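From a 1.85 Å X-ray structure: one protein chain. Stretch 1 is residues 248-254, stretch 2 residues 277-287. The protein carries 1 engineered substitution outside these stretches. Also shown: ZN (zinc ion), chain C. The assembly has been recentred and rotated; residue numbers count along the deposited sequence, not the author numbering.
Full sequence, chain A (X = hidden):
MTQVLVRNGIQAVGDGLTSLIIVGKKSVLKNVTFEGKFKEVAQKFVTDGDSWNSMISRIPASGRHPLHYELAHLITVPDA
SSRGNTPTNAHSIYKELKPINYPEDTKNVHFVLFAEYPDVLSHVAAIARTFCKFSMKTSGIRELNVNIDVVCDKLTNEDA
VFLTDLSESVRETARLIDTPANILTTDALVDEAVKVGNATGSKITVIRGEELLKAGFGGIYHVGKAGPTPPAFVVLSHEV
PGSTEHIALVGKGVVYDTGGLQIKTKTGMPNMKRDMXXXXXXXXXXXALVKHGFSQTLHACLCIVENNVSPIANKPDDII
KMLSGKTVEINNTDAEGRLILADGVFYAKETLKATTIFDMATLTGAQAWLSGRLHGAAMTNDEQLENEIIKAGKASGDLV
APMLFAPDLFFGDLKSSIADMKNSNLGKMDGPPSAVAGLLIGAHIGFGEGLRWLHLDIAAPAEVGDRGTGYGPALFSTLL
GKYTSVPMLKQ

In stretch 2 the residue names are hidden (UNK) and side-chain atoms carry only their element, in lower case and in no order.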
# COMPACT_ATOMS: atom_id res chain seq x y z
N ALA A 248 -24.35 -35.19 -9.79
CA ALA A 248 -24.72 -33.77 -9.84
C ALA A 248 -23.52 -32.95 -10.27
O ALA A 248 -22.39 -33.18 -9.82
CB ALA A 248 -25.21 -33.29 -8.48
N LEU A 249 -23.78 -31.99 -11.17
CA LEU A 249 -22.79 -31.01 -11.58
C LEU A 249 -23.24 -29.65 -11.05
O LEU A 249 -24.16 -29.03 -11.59
CB LEU A 249 -22.70 -30.93 -13.13
CG LEU A 249 -22.42 -32.27 -13.81
CD1 LEU A 249 -22.57 -32.17 -15.33
CD2 LEU A 249 -21.02 -32.83 -13.43
N VAL A 250 -22.58 -29.20 -9.98
CA VAL A 250 -22.98 -27.96 -9.30
C VAL A 250 -22.00 -26.86 -9.76
O VAL A 250 -20.79 -27.02 -9.65
CB VAL A 250 -22.96 -28.12 -7.76
CG1 VAL A 250 -23.59 -26.86 -7.06
CG2 VAL A 250 -23.75 -29.42 -7.31
N GLY A 251 -22.53 -25.75 -10.27
CA GLY A 251 -21.69 -24.68 -10.82
C GLY A 251 -21.90 -23.34 -10.13
O GLY A 251 -23.04 -22.94 -9.83
N LYS A 252 -20.78 -22.63 -9.89
CA LYS A 252 -20.81 -21.25 -9.37
C LYS A 252 -21.15 -20.28 -10.49
O LYS A 252 -20.37 -20.12 -11.45
CB LYS A 252 -19.43 -20.86 -8.79
CG LYS A 252 -19.35 -19.37 -8.32
CD LYS A 252 -17.96 -19.04 -7.79
CE LYS A 252 -17.90 -17.52 -7.48
NZ LYS A 252 -16.56 -17.08 -6.93
N GLY A 253 -22.31 -19.65 -10.36
CA GLY A 253 -22.80 -18.71 -11.38
C GLY A 253 -22.89 -17.28 -10.88
O GLY A 253 -23.95 -16.65 -10.94
N VAL A 254 -21.77 -16.76 -10.41
CA VAL A 254 -21.74 -15.36 -10.00
C VAL A 254 -21.57 -14.50 -11.25
O VAL A 254 -20.47 -14.38 -11.81
CB VAL A 254 -20.63 -15.09 -8.95
CG1 VAL A 254 -20.59 -13.59 -8.61
CG2 VAL A 254 -20.95 -15.92 -7.65
N UNK A 277 -18.00 -18.62 -14.64
CA UNK A 277 -17.41 -19.63 -15.54
C UNK A 277 -17.69 -21.09 -15.13
O UNK A 277 -17.83 -21.98 -15.98
N UNK A 278 -17.78 -21.33 -13.82
CA UNK A 278 -18.15 -22.67 -13.33
C UNK A 278 -19.55 -23.10 -13.76
O UNK A 278 -19.76 -24.23 -14.22
N UNK A 279 -20.53 -22.22 -13.57
CA UNK A 279 -21.92 -22.51 -13.97
C UNK A 279 -21.99 -22.71 -15.46
O UNK A 279 -22.68 -23.63 -15.93
c UNK A 279 -22.84 -21.37 -13.57
N UNK A 280 -21.32 -21.84 -16.23
CA UNK A 280 -21.34 -21.99 -17.70
C UNK A 280 -20.76 -23.34 -18.10
O UNK A 280 -21.31 -24.03 -18.98
c UNK A 280 -20.53 -20.84 -18.36
N UNK A 281 -19.63 -23.70 -17.51
CA UNK A 281 -18.96 -24.96 -17.90
C UNK A 281 -19.77 -26.19 -17.52
O UNK A 281 -19.85 -27.16 -18.29
N UNK A 282 -20.41 -26.17 -16.35
CA UNK A 282 -21.27 -27.30 -15.92
C UNK A 282 -22.51 -27.43 -16.82
O UNK A 282 -22.87 -28.54 -17.24
c UNK A 282 -20.54 -27.37 -13.42
c UNK A 282 -21.70 -27.17 -14.44
c UNK A 282 -19.28 -29.58 -12.19
s UNK A 282 -19.52 -28.82 -13.81
N UNK A 283 -23.14 -26.30 -17.10
CA UNK A 283 -24.30 -26.26 -18.01
C UNK A 283 -23.97 -26.86 -19.38
O UNK A 283 -24.73 -27.67 -19.93
c UNK A 283 -26.17 -23.10 -19.47
c UNK A 283 -24.75 -24.80 -18.20
c UNK A 283 -25.89 -24.59 -19.21
c UNK A 283 -27.13 -25.35 -18.72
N UNK A 284 -22.83 -26.44 -19.94
CA UNK A 284 -22.47 -26.90 -21.28
C UNK A 284 -21.90 -28.30 -21.32
O UNK A 284 -22.07 -29.00 -22.33
c UNK A 284 -22.17 -24.48 -22.09
c UNK A 284 -23.42 -24.43 -22.99
c UNK A 284 -21.54 -25.89 -21.98
o UNK A 284 -24.26 -23.52 -22.80
o UNK A 284 -23.52 -25.28 -23.90
N UNK A 285 -21.28 -28.74 -20.23
CA UNK A 285 -20.96 -30.17 -20.06
C UNK A 285 -22.22 -31.03 -20.03
O UNK A 285 -22.26 -32.08 -20.67
c UNK A 285 -20.14 -30.43 -18.77
N UNK A 286 -23.21 -30.62 -19.24
CA UNK A 286 -24.48 -31.33 -19.13
C UNK A 286 -25.09 -31.44 -20.53
O UNK A 286 -25.54 -32.52 -20.93
c UNK A 286 -26.81 -31.10 -18.03
c UNK A 286 -27.86 -30.67 -18.87
c UNK A 286 -25.40 -30.55 -18.19
c UNK A 286 -29.40 -32.09 -17.68
c UNK A 286 -27.09 -32.04 -17.04
o UNK A 286 -30.66 -32.60 -17.47
c UNK A 286 -29.16 -31.16 -18.69
c UNK A 286 -28.36 -32.54 -16.86
N UNK A 287 -25.12 -30.33 -21.25
CA UNK A 287 -25.66 -30.31 -22.61
C UNK A 287 -24.97 -31.34 -23.53
O UNK A 287 -25.63 -32.15 -24.18
o UNK A 287 -25.99 -28.88 -24.55
c UNK A 287 -25.55 -28.91 -23.20
ZN ZN C . -16.65 -14.97 -6.77
O HOH W 1 -17.58 -19.84 -11.42
O HOH W 2 -15.08 -14.66 -5.43

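Stretch 1 is a strand and stretch 2 a helix, and the hidden residues of the helix can be read from their atoms. Position 277 has only backbone atoms, so it is glycine, G277; a CB here would point away from the strand. Position 278 likewise carries no side-chain atom and is G278. Its backbone N donates to water 1 at 2.8 Å, and the same water donates to K252 O, also at 2.8 Å, so the first turn of the helix is tied to the strand through solvent as well as directly.

The direct link comes at position 279, where a single carbon follows CA: alanine, A279. Its backbone N donates a hydrogen bond to K252 O over 3.0 Å, with an angle of 148° at the hydrogen. This amide lies in the first turn, where no earlier carbonyl of the stretch takes it up, and the strand supplies the acceptor. The methyl points sideways, yet A279 CB comes within 3.4 Å of G253 CA.

Position 280 also bears one carbon, directed away from the strand, and is A280. Position 281 has no side-chain atom and is G281; it makes no contact with stretch 1, and its N closes a helical turn onto G277 O at 2.9 Å.

At position 282 an unbranched chain runs through two carbons, a sulfur and a terminal carbon, which identifies methionine, M282. Both chi1 and chi2 are m, while chi3, at -137°, lies between wells. The chain lies along the strand: M282 CG is 3.8 Å from V250 O and 3.9 Å from G251 CA, and M282 CE reaches L249 CB at 3.8 Å.

Position 283 has four carbons forked at the second, a leucine, L283, with its CB directed away from the strand. Position 284 has three carbons, the last carrying two oxygens; its length makes it glutamate, E284, out of reach of stretch 1. Position 285 has one side-chain carbon and is A285; its CB points toward the strand, and A285 CB stops 4.6 Å from L249 CD1. Position 286 shows one carbon and then a six-carbon ring bearing an oxygen: tyrosine, Y286. Its CB lies 4.3 Å from L249 CD1, and its hydroxyl is hydrogen-bonded elsewhere in the structure. Position 287, one carbon and one oxygen, is serine, S287, beyond reach of the strand.

The two axes approach to 5.0 Å with an angle of 140° between their directions, and 368 Å² is buried in all. Such closeness depends on glycine at 251: G251 CA sits 3.8 Å from A279 CA, and a CB modelled there would fall 2.6 Å from A279 CA and 2.9 Å from G278 O. Beside this tight backbone crossing, L249 packs against M282 and Y286. K252 links the helix to the metal site: its carbonyl accepts the bond from A279 N, while the end of its extended side chain leads away and K252 NZ binds the zinc ion ZN at 2.1 Å.

Stretch 2 (277-287) GGAAGMLEAYS
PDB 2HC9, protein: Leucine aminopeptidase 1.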